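Local coordinates for protein aldehyde dehydrogenase (Listeria monocytogenes, PDB 3K9D) that probably oxidises aldehyde or oxo groups with NAD or NADP as acceptor, as a member of the aldehyde dehydrogenase family, at residues A44-A55 / K70-K79; I116-I126 / A147-I158. One frame throughout, in Å; residues are numbered along the deposited sequence.

Contact 1 (A44-A55 / K70-K79)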
loop_
_atom_site.group_PDB
_atom_site.type_symbol
_atom_site.label_atom_id
_atom_site.label_comp_id
_atom_site.label_asym_id
_atom_site.label_seq_id
_atom_site.Cartn_x
_atom_site.Cartn_y
_atom_site.Cartn_z
ATOM N N ALA A 44 26.356 0.879 3.499
ATOM C CA ALA A 44 26.718 1.145 2.117
ATOM C C ALA A 44 28.206 0.905 1.885
ATOM O O ALA A 44 28.586 0.284 0.888
ATOM C CB ALA A 44 26.342 2.564 1.734
ATOM N N ASP A 45 29.029 1.365 2.797
ATOM C CA ASP A 45 30.453 1.168 2.708
ATOM C C ASP A 45 30.821 -0.286 2.786
ATOM O O ASP A 45 31.552 -0.748 1.959
ATOM C CB ASP A 45 31.203 1.982 3.729
ATOM C CG ASP A 45 31.216 3.417 3.412
ATOM O OD1 ASP A 45 30.896 3.797 2.317
ATOM O OD2 ASP A 45 31.541 4.181 4.295
ATOM N N ALA A 46 30.295 -1.004 3.756
ATOM C CA ALA A 46 30.544 -2.446 3.891
ATOM C C ALA A 46 30.077 -3.267 2.686
ATOM O O ALA A 46 30.775 -4.190 2.264
ATOM C CB ALA A 46 29.931 -2.983 5.160
ATOM N N GLY A 47 28.911 -2.921 2.142
ATOM C CA GLY A 47 28.377 -3.553 0.939
ATOM C C GLY A 47 29.278 -3.346 -0.270
ATOM O O GLY A 47 29.627 -4.311 -0.961
ATOM N N TYR A 48 29.651 -2.087 -0.508
ATOM C CA TYR A 48 30.575 -1.708 -1.575
ATOM C C TYR A 48 31.922 -2.402 -1.448
ATOM O O TYR A 48 32.427 -2.911 -2.426
ATOM C CB TYR A 48 30.753 -0.181 -1.635
ATOM C CG TYR A 48 31.636 0.305 -2.775
ATOM C CD1 TYR A 48 31.223 0.199 -4.106
ATOM C CD2 TYR A 48 32.885 0.878 -2.513
ATOM C CE1 TYR A 48 32.037 0.650 -5.147
ATOM C CE2 TYR A 48 33.703 1.335 -3.541
ATOM C CZ TYR A 48 33.273 1.216 -4.855
ATOM O OH TYR A 48 34.087 1.661 -5.867
ATOM N N GLY A 49 32.472 -2.461 -0.239
ATOM C CA GLY A 49 33.799 -3.049 -0.015
ATOM C C GLY A 49 33.819 -4.543 -0.273
ATOM O O GLY A 49 34.809 -5.074 -0.754
ATOM N N ALA A 50 32.706 -5.212 0.025
ATOM C CA ALA A 50 32.555 -6.647 -0.203
ATOM C C ALA A 50 31.995 -7.002 -1.598
ATOM O O ALA A 50 31.607 -8.152 -1.840
ATOM C CB ALA A 50 31.670 -7.254 0.893
ATOM N N ARG A 51 31.971 -6.036 -2.511
ATOM C CA ARG A 51 31.385 -6.245 -3.853
ATOM C C ARG A 51 31.869 -7.489 -4.629
ATOM O O ARG A 51 31.056 -8.225 -5.182
ATOM C CB ARG A 51 31.500 -4.985 -4.733
ATOM C CG ARG A 51 32.918 -4.569 -5.147
ATOM C CD ARG A 51 32.891 -3.154 -5.706
ATOM N NE ARG A 51 34.215 -2.583 -5.970
ATOM C CZ ARG A 51 34.984 -1.980 -5.066
ATOM N NH1 ARG A 51 34.601 -1.884 -3.795
ATOM N NH2 ARG A 51 36.169 -1.500 -5.428
ATOM N N GLU A 52 33.177 -7.731 -4.628
ATOM C CA GLU A 52 33.758 -8.865 -5.327
ATOM C C GLU A 52 33.486 -10.183 -4.607
ATOM O O GLU A 52 33.084 -11.159 -5.238
ATOM C CB GLU A 52 35.268 -8.645 -5.509
ATOM C CG GLU A 52 35.602 -7.425 -6.376
ATOM C CD GLU A 52 35.634 -7.736 -7.872
ATOM O OE1 GLU A 52 35.482 -8.915 -8.251
ATOM O OE2 GLU A 52 35.833 -6.796 -8.667
ATOM N N LYS A 53 33.720 -10.188 -3.293
ATOM C CA LYS A 53 33.454 -11.324 -2.413
ATOM C C LYS A 53 32.049 -11.903 -2.550
ATOM O O LYS A 53 31.883 -13.111 -2.731
ATOM C CB LYS A 53 33.711 -10.940 -0.948
ATOM C CG LYS A 53 33.357 -12.050 0.023
ATOM C CD LYS A 53 33.936 -11.845 1.402
ATOM C CE LYS A 53 33.855 -13.138 2.184
ATOM N NZ LYS A 53 34.095 -12.925 3.634
ATOM N N LEU A 54 31.058 -11.021 -2.462
ATOM C CA LEU A 54 29.653 -11.408 -2.456
ATOM C C LEU A 54 29.155 -11.817 -3.837
ATOM O O LEU A 54 28.426 -12.802 -3.959
ATOM C CB LEU A 54 28.804 -10.276 -1.876
ATOM C CG LEU A 54 29.124 -9.962 -0.412
ATOM C CD1 LEU A 54 28.378 -8.713 0.029
ATOM C CD2 LEU A 54 28.807 -11.184 0.494
ATOM N N ALA A 55 29.558 -11.068 -4.870
ATOM C CA ALA A 55 29.299 -11.442 -6.274
ATOM C C ALA A 55 29.820 -12.840 -6.600
ATOM O O ALA A 55 29.092 -13.633 -7.190
ATOM C CB ALA A 55 29.922 -10.431 -7.225
ATOM N N LYS A 70 27.534 -9.210 -11.561
ATOM C CA LYS A 70 27.088 -9.222 -10.158
ATOM C C LYS A 70 27.863 -8.239 -9.265
ATOM O O LYS A 70 27.328 -7.772 -8.255
ATOM C CB LYS A 70 27.184 -10.635 -9.573
ATOM C CG LYS A 70 25.939 -11.482 -9.722
ATOM C CD LYS A 70 26.294 -12.960 -9.830
ATOM C CE LYS A 70 25.164 -13.851 -9.314
ATOM N NZ LYS A 70 23.820 -13.471 -9.904
ATOM N N VAL A 71 29.116 -7.936 -9.628
ATOM C CA VAL A 71 29.904 -6.899 -8.928
ATOM C C VAL A 71 29.260 -5.527 -9.152
ATOM O O VAL A 71 29.067 -4.770 -8.205
ATOM C CB VAL A 71 31.415 -6.884 -9.329
ATOM C CG1 VAL A 71 32.159 -5.692 -8.709
ATOM C CG2 VAL A 71 32.108 -8.162 -8.931
ATOM N N ILE A 72 28.911 -5.228 -10.400
ATOM C CA ILE A 72 28.168 -4.008 -10.764
ATOM C C ILE A 72 26.823 -3.885 -10.001
ATOM O O ILE A 72 26.456 -2.797 -9.539
ATOM C CB ILE A 72 27.960 -3.932 -12.312
ATOM C CG1 ILE A 72 29.311 -3.776 -13.032
ATOM C CG2 ILE A 72 27.042 -2.777 -12.718
ATOM C CD1 ILE A 72 29.279 -4.241 -14.476
ATOM N N LYS A 73 26.130 -5.010 -9.833
ATOM C CA LYS A 73 24.838 -5.035 -9.115
ATOM C C LYS A 73 25.049 -4.746 -7.646
ATOM O O LYS A 73 24.220 -4.100 -7.001
ATOM C CB LYS A 73 24.165 -6.387 -9.273
ATOM C CG LYS A 73 23.650 -6.657 -10.667
ATOM C CD LYS A 73 23.439 -8.139 -10.886
ATOM C CE LYS A 73 22.221 -8.628 -10.159
ATOM N NZ LYS A 73 21.915 -10.046 -10.470
ATOM N N ASN A 74 26.170 -5.231 -7.130
ATOM C CA ASN A 74 26.568 -4.958 -5.759
ATOM C C ASN A 74 26.966 -3.513 -5.556
ATOM O O ASN A 74 26.638 -2.932 -4.518
ATOM C CB ASN A 74 27.648 -5.930 -5.305
ATOM C CG ASN A 74 27.071 -7.238 -4.815
ATOM O OD1 ASN A 74 25.881 -7.340 -4.560
ATOM N ND2 ASN A 74 27.923 -8.243 -4.648
ATOM N N VAL A 75 27.628 -2.931 -6.570
ATOM C CA VAL A 75 27.949 -1.491 -6.628
ATOM C C VAL A 75 26.684 -0.628 -6.688
ATOM O O VAL A 75 26.583 0.395 -5.997
ATOM C CB VAL A 75 28.895 -1.149 -7.848
ATOM C CG1 VAL A 75 29.018 0.355 -8.083
ATOM C CG2 VAL A 75 30.270 -1.730 -7.633
ATOM N N PHE A 76 25.753 -1.030 -7.545
ATOM C CA PHE A 76 24.485 -0.338 -7.702
ATOM C C PHE A 76 23.716 -0.325 -6.378
ATOM O O PHE A 76 23.372 0.738 -5.884
ATOM C CB PHE A 76 23.644 -0.963 -8.830
ATOM C CG PHE A 76 22.255 -0.414 -8.913
ATOM C CD1 PHE A 76 22.024 0.830 -9.482
ATOM C CD2 PHE A 76 21.175 -1.142 -8.418
ATOM C CE1 PHE A 76 20.742 1.351 -9.536
ATOM C CE2 PHE A 76 19.894 -0.633 -8.478
ATOM C CZ PHE A 76 19.676 0.616 -9.031
ATOM N N ALA A 77 23.496 -1.511 -5.807
ATOM C CA ALA A 77 22.801 -1.689 -4.526
ATOM C C ALA A 77 23.404 -0.928 -3.343
ATOM O O ALA A 77 22.680 -0.548 -2.419
ATOM C CB ALA A 77 22.748 -3.131 -4.191
ATOM N N SER A 78 24.721 -0.743 -3.359
ATOM C CA SER A 78 25.410 -0.017 -2.297
ATOM C C SER A 78 25.558 1.469 -2.665
ATOM O O SER A 78 24.827 2.306 -2.127
ATOM C CB SER A 78 26.736 -0.696 -1.892
ATOM O OG SER A 78 27.640 -0.830 -2.980
ATOM N N LYS A 79 26.437 1.787 -3.618
ATOM C CA LYS A 79 26.761 3.189 -3.945
ATOM C C LYS A 79 25.620 4.007 -4.542
ATOM O O LYS A 79 25.412 5.150 -4.140
ATOM C CB LYS A 79 28.003 3.284 -4.846
ATOM C CG LYS A 79 29.316 3.165 -4.104
ATOM C CD LYS A 79 29.703 4.458 -3.378
ATOM C CE LYS A 79 30.319 4.173 -2.012
ATOM N NZ LYS A 79 29.276 3.719 -1.031
#
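Tyr48 and Ser78 touch where helix 44-49 runs almost antiparallel to helix 70-79 (171°, axes 8.2 Å apart), and the chain then turns at Ala50 so that helix 51-55 crosses the same partner at 123°. Gly47 has no side chain, and Ser78 CB comes within 4.0 Å of its backbone C. Ser78 OG gives its hydrogen to Asn74 O one turn back and lies at the edge of the Tyr48 ring. That ring is sandwiched: Lys79 CG makes a CH-pi contact with one face, 4.0 Å from the centroid, while Arg51 NH1 lies over the centre of the opposite face. Arg51 turns back in this way because its CG sits between backbone N and carbonyl carbon (chi1 67°), and NH1 also bonds to Tyr48 O from above the carbonyl plane. Lys79 bends beyond CG, and its NZ comes no closer to Asp45 OD1 than 3.7 Å, a long salt bridge; Lys41 holds Asp45 OD2.

These N-terminal helices pack on helices 121-134 and 148-164, which belong to the Rossmann-like part of the aldehyde dehydrogenase fold. At the bend, Asn74 ND2 donates almost straight, in its amide plane, to a lone pair of Arg51 O (3.2 Å), which also accepts from Ala55 N; OD1 is taken by Thr122. Val75 lies alongside Arg51, its CG2 3.6 Å from Arg51 CD. Val71 splays its methyls: CG2 meets Ala55 CB at 3.6 Å and Glu52 OE1, while CG1 faces Arg51 CG.

Contact 2 (I116-I126 / A147-I158)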
loop_
_atom_site.group_PDB
_atom_site.type_symbol
_atom_site.label_atom_id
_atom_site.label_comp_id
_atom_site.label_asym_id
_atom_site.label_seq_id
_atom_site.Cartn_x
_atom_site.Cartn_y
_atom_site.Cartn_z
ATOM N N ILE A 116 14.168 -12.616 -0.389
ATOM C CA ILE A 116 15.336 -12.491 -1.299
ATOM C C ILE A 116 15.398 -13.616 -2.344
ATOM O O ILE A 116 15.546 -14.781 -1.979
ATOM C CB ILE A 116 16.671 -12.519 -0.500
ATOM C CG1 ILE A 116 16.666 -11.473 0.615
ATOM C CG2 ILE A 116 17.874 -12.342 -1.432
ATOM C CD1 ILE A 116 16.449 -10.063 0.119
ATOM N N PRO A 117 15.334 -13.266 -3.643
ATOM C CA PRO A 117 15.404 -14.287 -4.688
ATOM C C PRO A 117 16.861 -14.727 -4.944
ATOM O O PRO A 117 17.799 -13.977 -4.648
ATOM C CB PRO A 117 14.839 -13.560 -5.910
ATOM C CG PRO A 117 15.291 -12.128 -5.717
ATOM C CD PRO A 117 15.233 -11.903 -4.210
ATOM N N SER A 118 17.046 -15.925 -5.493
ATOM C CA SER A 118 18.395 -16.431 -5.816
ATOM C C SER A 118 19.010 -15.752 -7.046
ATOM O O SER A 118 20.207 -15.895 -7.296
ATOM C CB SER A 118 18.388 -17.951 -6.018
ATOM O OG SER A 118 17.523 -18.328 -7.091
ATOM N N THR A 119 18.191 -15.018 -7.800
ATOM C CA THR A 119 18.626 -14.361 -9.036
ATOM C C THR A 119 19.454 -13.101 -8.758
ATOM O O THR A 119 20.505 -12.899 -9.369
ATOM C CB THR A 119 17.424 -14.051 -9.968
ATOM O OG1 THR A 119 16.457 -13.258 -9.265
ATOM C CG2 THR A 119 16.761 -15.352 -10.445
ATOM N N ASN A 120 18.996 -12.273 -7.812
ATOM C CA ASN A 120 19.723 -11.054 -7.419
ATOM C C ASN A 120 20.058 -11.001 -5.912
ATOM O O ASN A 120 19.772 -9.994 -5.266
ATOM C CB ASN A 120 18.927 -9.786 -7.826
ATOM C CG ASN A 120 18.532 -9.755 -9.313
ATOM O OD1 ASN A 120 19.327 -10.071 -10.190
ATOM N ND2 ASN A 120 17.301 -9.314 -9.591
ATOM N N PRO A 121 20.726 -12.043 -5.358
ATOM C CA PRO A 121 20.644 -12.270 -3.898
ATOM C C PRO A 121 21.387 -11.315 -2.970
ATOM O O PRO A 121 20.806 -10.860 -1.990
ATOM C CB PRO A 121 21.185 -13.689 -3.724
ATOM C CG PRO A 121 22.069 -13.923 -4.916
ATOM C CD PRO A 121 21.614 -13.021 -6.021
ATOM N N THR A 122 22.644 -11.005 -3.273
ATOM C CA THR A 122 23.459 -10.153 -2.413
ATOM C C THR A 122 23.111 -8.684 -2.610
ATOM O O THR A 122 23.028 -7.931 -1.639
ATOM C CB THR A 122 24.981 -10.387 -2.635
ATOM O OG1 THR A 122 25.318 -10.103 -4.002
ATOM C CG2 THR A 122 25.337 -11.828 -2.306
ATOM N N SER A 123 22.894 -8.296 -3.863
ATOM C CA SER A 123 22.499 -6.932 -4.225
ATOM C C SER A 123 21.129 -6.542 -3.632
ATOM O O SER A 123 20.921 -5.402 -3.203
ATOM C CB SER A 123 22.505 -6.739 -5.751
ATOM O OG SER A 123 21.723 -7.722 -6.420
ATOM N N THR A 124 20.209 -7.494 -3.587
ATOM C CA THR A 124 18.879 -7.228 -3.018
ATOM C C THR A 124 18.945 -7.025 -1.491
ATOM O O THR A 124 18.302 -6.108 -0.957
ATOM C CB THR A 124 17.831 -8.318 -3.413
ATOM O OG1 THR A 124 17.783 -8.455 -4.843
ATOM C CG2 THR A 124 16.441 -7.946 -2.931
ATOM N N VAL A 125 19.728 -7.859 -0.804
ATOM C CA VAL A 125 19.945 -7.700 0.641
ATOM C C VAL A 125 20.510 -6.325 0.980
ATOM O O VAL A 125 19.975 -5.629 1.846
ATOM C CB VAL A 125 20.854 -8.805 1.234
ATOM C CG1 VAL A 125 21.276 -8.464 2.680
ATOM C CG2 VAL A 125 20.152 -10.144 1.212
ATOM N N ILE A 126 21.566 -5.924 0.282
ATOM C CA ILE A 126 22.237 -4.642 0.552
ATOM C C ILE A 126 21.234 -3.511 0.427
ATOM O O ILE A 126 21.109 -2.694 1.328
ATOM C CB ILE A 126 23.469 -4.419 -0.377
ATOM C CG1 ILE A 126 24.618 -5.327 0.051
ATOM C CG2 ILE A 126 23.935 -2.963 -0.340
ATOM C CD1 ILE A 126 25.702 -5.569 -1.039
ATOM N N ALA A 147 20.710 -19.750 -2.508
ATOM C CA ALA A 147 21.633 -18.640 -2.293
ATOM C C ALA A 147 21.885 -18.390 -0.807
ATOM O O ALA A 147 22.315 -17.299 -0.435
ATOM C CB ALA A 147 21.108 -17.377 -2.969
ATOM N N LEU A 148 21.637 -19.402 0.026
ATOM C CA LEU A 148 21.666 -19.256 1.490
ATOM C C LEU A 148 22.979 -18.668 2.013
ATOM O O LEU A 148 22.966 -17.650 2.705
ATOM C CB LEU A 148 21.359 -20.593 2.180
ATOM C CG LEU A 148 21.395 -20.673 3.718
ATOM C CD1 LEU A 148 20.327 -19.788 4.329
ATOM C CD2 LEU A 148 21.202 -22.106 4.189
ATOM N N LYS A 149 24.094 -19.293 1.637
ATOM C CA LYS A 149 25.421 -18.928 2.118
ATOM C C LYS A 149 25.838 -17.492 1.770
ATOM O O LYS A 149 26.360 -16.769 2.621
ATOM C CB LYS A 149 26.450 -19.937 1.603
ATOM C CG LYS A 149 26.501 -21.242 2.408
ATOM C CD LYS A 149 27.106 -22.364 1.568
ATOM C CE LYS A 149 27.949 -23.310 2.401
ATOM N NZ LYS A 149 28.543 -24.370 1.537
ATOM N N ALA A 150 25.584 -17.097 0.531
ATOM C CA ALA A 150 25.895 -15.758 0.030
ATOM C C ALA A 150 25.050 -14.681 0.712
ATOM O O ALA A 150 25.547 -13.594 1.035
ATOM C CB ALA A 150 25.702 -15.714 -1.492
ATOM N N ILE A 151 23.776 -14.998 0.945
ATOM C CA ILE A 151 22.854 -14.078 1.614
ATOM C C ILE A 151 23.257 -13.898 3.070
ATOM O O ILE A 151 23.406 -12.775 3.513
ATOM C CB ILE A 151 21.379 -14.511 1.485
ATOM C CG1 ILE A 151 20.932 -14.443 0.016
ATOM C CG2 ILE A 151 20.473 -13.578 2.257
ATOM C CD1 ILE A 151 19.702 -15.243 -0.267
ATOM N N LEU A 152 23.460 -15.011 3.771
ATOM C CA LEU A 152 23.914 -15.019 5.156
ATOM C C LEU A 152 25.190 -14.230 5.345
ATOM O O LEU A 152 25.283 -13.452 6.286
ATOM C CB LEU A 152 24.096 -16.452 5.679
ATOM C CG LEU A 152 22.869 -17.258 6.115
ATOM C CD1 LEU A 152 23.313 -18.618 6.605
ATOM C CD2 LEU A 152 22.118 -16.509 7.214
ATOM N N GLU A 153 26.149 -14.401 4.431
ATOM C CA GLU A 153 27.419 -13.665 4.503
ATOM C C GLU A 153 27.295 -12.166 4.199
ATOM O O GLU A 153 27.950 -11.365 4.858
ATOM C CB GLU A 153 28.520 -14.348 3.668
ATOM C CG GLU A 153 29.856 -13.599 3.601
ATOM C CD GLU A 153 30.631 -13.590 4.920
ATOM O OE1 GLU A 153 30.146 -14.127 5.933
ATOM O OE2 GLU A 153 31.742 -13.038 4.938
ATOM N N THR A 154 26.440 -11.796 3.243
ATOM C CA THR A 154 26.021 -10.388 3.031
ATOM C C THR A 154 25.400 -9.784 4.294
ATOM O O THR A 154 25.738 -8.663 4.693
ATOM C CB THR A 154 24.964 -10.254 1.902
ATOM O OG1 THR A 154 25.377 -11.003 0.757
ATOM C CG2 THR A 154 24.750 -8.792 1.506
ATOM N N VAL A 155 24.488 -10.539 4.909
ATOM C CA VAL A 155 23.850 -10.118 6.146
ATOM C C VAL A 155 24.879 -9.974 7.264
ATOM O O VAL A 155 24.905 -8.948 7.937
ATOM C CB VAL A 155 22.679 -11.061 6.555
ATOM C CG1 VAL A 155 22.227 -10.785 8.008
ATOM C CG2 VAL A 155 21.523 -10.894 5.594
ATOM N N ARG A 156 25.745 -10.975 7.427
ATOM C CA ARG A 156 26.815 -10.923 8.432
ATOM C C ARG A 156 27.695 -9.672 8.289
ATOM O O ARG A 156 27.971 -8.984 9.284
ATOM C CB ARG A 156 27.683 -12.181 8.356
ATOM C CG ARG A 156 28.579 -12.392 9.595
ATOM C CD ARG A 156 29.695 -13.381 9.333
ATOM N NE ARG A 156 30.637 -12.912 8.310
ATOM C CZ ARG A 156 31.702 -12.148 8.541
ATOM N NH1 ARG A 156 31.990 -11.747 9.778
ATOM N NH2 ARG A 156 32.490 -11.787 7.533
ATOM N N ILE A 157 28.105 -9.379 7.052
ATOM C CA ILE A 157 29.010 -8.258 6.747
ATOM C C ILE A 157 28.393 -6.879 7.013
ATOM O O ILE A 157 28.997 -6.056 7.697
ATOM C CB ILE A 157 29.580 -8.343 5.293
ATOM C CG1 ILE A 157 30.665 -9.424 5.212
ATOM C CG2 ILE A 157 30.152 -6.998 4.824
ATOM C CD1 ILE A 157 31.123 -9.736 3.792
ATOM N N ILE A 158 27.196 -6.626 6.490
ATOM C CA ILE A 158 26.607 -5.284 6.616
ATOM C C ILE A 158 26.066 -5.012 8.030
ATOM O O ILE A 158 25.977 -3.860 8.450
ATOM C CB ILE A 158 25.568 -4.981 5.486
ATOM C CG1 ILE A 158 24.309 -5.827 5.653
ATOM C CG2 ILE A 158 26.223 -5.162 4.079
ATOM C CD1 ILE A 158 23.313 -5.681 4.513
#
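Ile116 and Ile151 open the contact, lying alongside and pointing opposite ways, with Ile116 CG2 3.6 Å from Ile151 CD1. At the turn that follows, the backbone of Ser118 rests against Ala147 CB. Pro121, the first residue of its helix, touches two partners with its CB, Ala147 CB and Ile151 CG1, each at 3.8 Å. Thr122 meets Thr154 at about a right angle and presents its methyl rather than its hydroxyl: a chi1 of 60° tucks OG1 back over its own backbone and turns CG2 outward, 3.2 Å from Thr154 OG1, and Thr122 OG1 is hydrogen-bonded to Asn74 OD1. The hydroxyl of Thr154 is satisfied within its own helix, donating to Ala150 O (2.6 Å), which Thr154 N reaches from the opposite face of the carbonyl plane.

Strand 102-116, helix 121-134, strand 138-143 and helix 148-164 follow one another here as in a Rossmann-like beta-alpha-beta-alpha unit. Its two strands are parallel neighbours, and the segments 121-126 and 148-158 cross at -31°, their axes 9.0 Å apart at the closest. Val125 is the knob of this helix pair, set in a hole formed by Ile151, Thr154, Val155 and Ile158. Its two methyls divide the work: CG2 meets Ile151 CG2 at 3.6 Å, whereas CG1 reaches Thr154 CG2, Val155 CG2 and Ile158 CD1. Last in line, Ile126 lays CG1 across Thr154 CG2 at 3.8 Å.

Overall arrangement
After helix 6-28 come helices 33-49 and 51-62; a short connection brings helix 67-85 back against them, so contact 1 closes a local helical loop. The chain then enters the mixed sheet through strands 92-97 and 102-116. Contact 2 closes the next loop, spanning the end of strand 102-116, helix 121-134 and strand 138-143, where helix 148-164 returns onto helix 121-134. The two loops follow in series, neither nested nor crossed, yet their centres lie about 11 Å apart. Lys53 forms a salt bridge with Glu153, Lys73 a probable hydrogen bond with Asn120, and Ala77 packs on Ser123, tying the N-terminal helices to helices 121-134 and 148-164 and the turn before the first.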